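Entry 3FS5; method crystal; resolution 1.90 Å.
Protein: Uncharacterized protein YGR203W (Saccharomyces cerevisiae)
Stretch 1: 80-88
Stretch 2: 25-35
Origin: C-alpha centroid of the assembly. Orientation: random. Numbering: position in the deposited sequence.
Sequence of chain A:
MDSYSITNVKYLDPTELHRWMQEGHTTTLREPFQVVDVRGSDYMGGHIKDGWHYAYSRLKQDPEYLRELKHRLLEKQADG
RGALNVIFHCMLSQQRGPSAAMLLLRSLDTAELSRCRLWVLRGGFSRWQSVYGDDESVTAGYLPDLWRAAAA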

# COMPACT_ATOMS: atom_id res chain seq x y z
N GLY A 80 1.61 -17.78 2.23
CA GLY A 80 1.54 -17.54 0.80
C GLY A 80 2.72 -18.06 0.01
O GLY A 80 3.63 -18.69 0.54
N ARG A 81 2.70 -17.78 -1.29
CA ARG A 81 3.74 -18.19 -2.21
C ARG A 81 4.81 -17.11 -2.34
O ARG A 81 4.51 -15.97 -2.69
CB ARG A 81 3.11 -18.46 -3.58
CG ARG A 81 4.08 -18.84 -4.69
CD ARG A 81 3.47 -18.51 -6.04
NE ARG A 81 4.28 -18.99 -7.16
CZ ARG A 81 4.28 -20.24 -7.60
NH1 ARG A 81 5.06 -20.59 -8.62
NH2 ARG A 81 3.50 -21.15 -7.04
N GLY A 82 6.06 -17.47 -2.06
CA GLY A 82 7.15 -16.52 -2.17
C GLY A 82 7.10 -15.31 -1.24
O GLY A 82 6.64 -15.40 -0.11
N ALA A 83 7.58 -14.18 -1.74
CA ALA A 83 7.61 -12.95 -0.95
C ALA A 83 6.30 -12.18 -1.09
O ALA A 83 5.63 -12.24 -2.12
CB ALA A 83 8.77 -12.08 -1.40
N LEU A 84 5.94 -11.45 -0.04
CA LEU A 84 4.72 -10.66 -0.06
C LEU A 84 5.06 -9.26 -0.57
O LEU A 84 6.02 -8.63 -0.11
CB LEU A 84 4.11 -10.56 1.35
CG LEU A 84 2.90 -9.64 1.52
CD1 LEU A 84 1.66 -10.25 0.85
CD2 LEU A 84 2.64 -9.41 3.01
N ASN A 85 4.28 -8.79 -1.54
CA ASN A 85 4.50 -7.47 -2.09
C ASN A 85 3.62 -6.47 -1.35
O ASN A 85 2.40 -6.46 -1.52
CB ASN A 85 4.20 -7.48 -3.58
CG ASN A 85 5.14 -8.38 -4.34
OD1 ASN A 85 5.02 -9.61 -4.29
ND2 ASN A 85 6.11 -7.79 -5.03
N VAL A 86 4.25 -5.63 -0.53
CA VAL A 86 3.53 -4.64 0.26
C VAL A 86 3.49 -3.30 -0.47
O VAL A 86 4.53 -2.76 -0.84
CB VAL A 86 4.21 -4.45 1.63
CG1 VAL A 86 3.37 -3.54 2.51
CG2 VAL A 86 4.43 -5.81 2.29
N ILE A 87 2.29 -2.76 -0.66
CA ILE A 87 2.12 -1.49 -1.37
C ILE A 87 1.60 -0.37 -0.47
O ILE A 87 0.48 -0.45 0.05
CB ILE A 87 1.14 -1.67 -2.54
CG1 ILE A 87 1.58 -2.86 -3.40
CG2 ILE A 87 1.07 -0.40 -3.37
CD1 ILE A 87 0.44 -3.61 -4.02
N PHE A 88 2.40 0.68 -0.32
CA PHE A 88 2.02 1.83 0.50
C PHE A 88 1.54 2.97 -0.38
O PHE A 88 2.06 3.17 -1.48
CB PHE A 88 3.23 2.34 1.29
CG PHE A 88 3.74 1.37 2.32
CD1 PHE A 88 3.20 1.34 3.60
CD2 PHE A 88 4.77 0.49 2.01
CE1 PHE A 88 3.66 0.44 4.55
CE2 PHE A 88 5.24 -0.42 2.96
CZ PHE A 88 4.68 -0.44 4.23
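Stretch 2 25-35: HTTTLREPFQV

The apolar centre of the contact is built around Ile-87, whose side chain lies on the same face of the sheet as those of Val-35, Phe-33 and Asn-85. Its CD1 is 4.1 Å from Phe-33 CB and 4.2 Å from Val-35 CG2, distances typical of van der Waals packing. Phe-33 has chi1 63° (p) and Val-35 173° (t); the end of the Phe-33 side chain leads away from stretch 1, yet both its CB and its ring atom CD1 lie 4.1 Å from Ile-87 CD1. Further back along the strand, Leu-84 starts out sideways, but with chi1 t and chi2 p its end comes nearer, and CD1 reaches 4.0 Å from Pro-32 CG and 4.3 Å from Gln-34 CB.

Between the Ile-87 cluster and Leu-84, on the other side, the two backbones form a parallel ladder. Residues 33-35 of stretch 2 are extended, with phi from -148° to -86° and psi from 123° to 162°, and they run beside strand 84-88 in the same N-to-C direction. The axes approach to 4.7 Å and cross at -18°, a small angle, and the register holds over three consecutive bridges. The CA atoms of Asn-85 and Phe-33 are 4.4 Å apart, those of Val-86 and Gln-34 5.0 Å, and those of Ile-87 and Val-35 4.7 Å. The middle pair directs its side chains to the face opposite that of the other two.

The hydrogen bonds alternate as expected for parallel strands. Asn-85 N donates to Pro-32 O at 3.0 Å with an N-H...O angle of 170°, Gln-34 N donates to Asn-85 O at 2.9 Å and 153°, and Ile-87 N donates to Gln-34 O at 2.9 Å and 175°. The two bonds donated by Asn-85 N and Ile-87 N are thus nearly linear. CA-H...O contacts accompany them, the shortest from Phe-33 CA to Asn-85 O at 3.1 Å.

Before the strand, stretch 2 forms a turn in which Thr-26 N donates to Glu-31 O at 2.8 Å and Glu-31 N to Thr-26 OG1 at 2.9 Å; Arg-30 within it has positive phi, 58°. Glu-31, which closes the turn, extends its carboxylate to stretch 1: Ala-83 N donates to Glu-31 OE2 at 2.9 Å and 153°. Gly-82 leaves room for this carboxylate, since an ideal CB there would lie 2.7 Å from Glu-31 OE2, a clash; its phi of 64° also favours glycine. Alongside, Pro-32 CD comes within 3.0 Å of Arg-81 O, a close contact.

At the exposed polar edge, Arg-81 extends with chi1, chi2 and chi3 all t, bringing its CD to 3.3 Å from Arg-30 O and its NE to 3.6 Å from Leu-29 O. The guanidinium of Arg-30 lies flat on that of Arg-81, with centres 3.9 Å apart and planes at 24°. Arg-81 NH2 is 3.6 Å from Arg-30 NH1, so this stack brings like charges together. In all, the two stretches bury 711 Å², both sides summed.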

# COMPACT_ATOMS: atom_id res chain seq x y z
N HIS A 25 -2.86 -11.86 -7.97
CA HIS A 25 -1.44 -12.00 -7.63
C HIS A 25 -0.61 -11.15 -8.58
O HIS A 25 -1.14 -10.61 -9.55
CB HIS A 25 -1.02 -13.48 -7.73
CG HIS A 25 -1.41 -14.13 -9.02
ND1 HIS A 25 -0.88 -13.75 -10.24
CD2 HIS A 25 -2.31 -15.10 -9.29
CE1 HIS A 25 -1.44 -14.47 -11.20
NE2 HIS A 25 -2.31 -15.29 -10.65
N THR A 26 0.68 -11.03 -8.30
CA THR A 26 1.54 -10.24 -9.17
C THR A 26 1.69 -10.95 -10.51
O THR A 26 1.59 -12.17 -10.60
CB THR A 26 2.94 -10.02 -8.57
OG1 THR A 26 3.63 -11.28 -8.49
CG2 THR A 26 2.84 -9.41 -7.17
N THR A 27 1.93 -10.16 -11.55
CA THR A 27 2.06 -10.69 -12.90
C THR A 27 3.32 -11.52 -13.14
O THR A 27 3.25 -12.61 -13.70
CB THR A 27 2.02 -9.54 -13.92
OG1 THR A 27 3.09 -8.62 -13.65
CG2 THR A 27 0.70 -8.79 -13.83
N THR A 28 4.46 -11.01 -12.70
CA THR A 28 5.74 -11.69 -12.89
C THR A 28 5.95 -13.00 -12.13
O THR A 28 6.11 -14.05 -12.74
CB THR A 28 6.92 -10.74 -12.55
OG1 THR A 28 7.03 -9.74 -13.57
CG2 THR A 28 8.23 -11.51 -12.47
N LEU A 29 5.95 -12.93 -10.80
CA LEU A 29 6.19 -14.12 -9.98
C LEU A 29 4.95 -14.77 -9.39
O LEU A 29 5.05 -15.75 -8.65
CB LEU A 29 7.17 -13.77 -8.86
CG LEU A 29 8.50 -13.16 -9.32
CD1 LEU A 29 9.27 -12.63 -8.11
CD2 LEU A 29 9.31 -14.20 -10.07
N ARG A 30 3.78 -14.23 -9.70
CA ARG A 30 2.53 -14.77 -9.18
C ARG A 30 2.53 -14.78 -7.65
O ARG A 30 1.99 -15.70 -7.03
CB ARG A 30 2.31 -16.19 -9.69
CG ARG A 30 2.01 -16.30 -11.18
CD ARG A 30 2.12 -17.75 -11.61
NE ARG A 30 1.48 -18.64 -10.64
CZ ARG A 30 1.72 -19.94 -10.54
NH1 ARG A 30 1.09 -20.66 -9.62
NH2 ARG A 30 2.60 -20.53 -11.35
N GLU A 31 3.14 -13.76 -7.05
CA GLU A 31 3.19 -13.65 -5.60
C GLU A 31 2.01 -12.84 -5.08
O GLU A 31 1.37 -12.09 -5.82
CB GLU A 31 4.50 -12.98 -5.17
CG GLU A 31 5.75 -13.68 -5.63
CD GLU A 31 7.01 -12.97 -5.17
OE1 GLU A 31 7.13 -11.75 -5.43
OE2 GLU A 31 7.88 -13.62 -4.57
N PRO A 32 1.71 -12.97 -3.78
CA PRO A 32 0.60 -12.23 -3.19
C PRO A 32 1.00 -10.78 -2.91
O PRO A 32 2.19 -10.44 -2.90
CB PRO A 32 0.30 -13.01 -1.92
CG PRO A 32 1.66 -13.46 -1.50
CD PRO A 32 2.29 -13.91 -2.80
N PHE A 33 0.01 -9.93 -2.68
CA PHE A 33 0.29 -8.53 -2.40
C PHE A 33 -0.69 -8.03 -1.34
O PHE A 33 -1.71 -8.65 -1.09
CB PHE A 33 0.16 -7.69 -3.68
CG PHE A 33 -1.22 -7.69 -4.27
CD1 PHE A 33 -2.18 -6.78 -3.83
CD2 PHE A 33 -1.58 -8.62 -5.25
CE1 PHE A 33 -3.48 -6.80 -4.35
CE2 PHE A 33 -2.88 -8.64 -5.77
CZ PHE A 33 -3.82 -7.73 -5.32
N GLN A 34 -0.36 -6.91 -0.71
CA GLN A 34 -1.22 -6.31 0.30
C GLN A 34 -1.06 -4.80 0.28
O GLN A 34 0.05 -4.28 0.44
CB GLN A 34 -0.88 -6.84 1.70
CG GLN A 34 -1.73 -6.18 2.79
CD GLN A 34 -3.22 -6.44 2.60
OE1 GLN A 34 -4.04 -5.52 2.66
NE2 GLN A 34 -3.58 -7.70 2.38
N VAL A 35 -2.17 -4.11 0.09
CA VAL A 35 -2.18 -2.65 0.05
C VAL A 35 -2.31 -2.08 1.46
O VAL A 35 -3.15 -2.51 2.24
CB VAL A 35 -3.37 -2.13 -0.80
CG1 VAL A 35 -3.47 -0.61 -0.70
CG2 VAL A 35 -3.18 -2.55 -2.25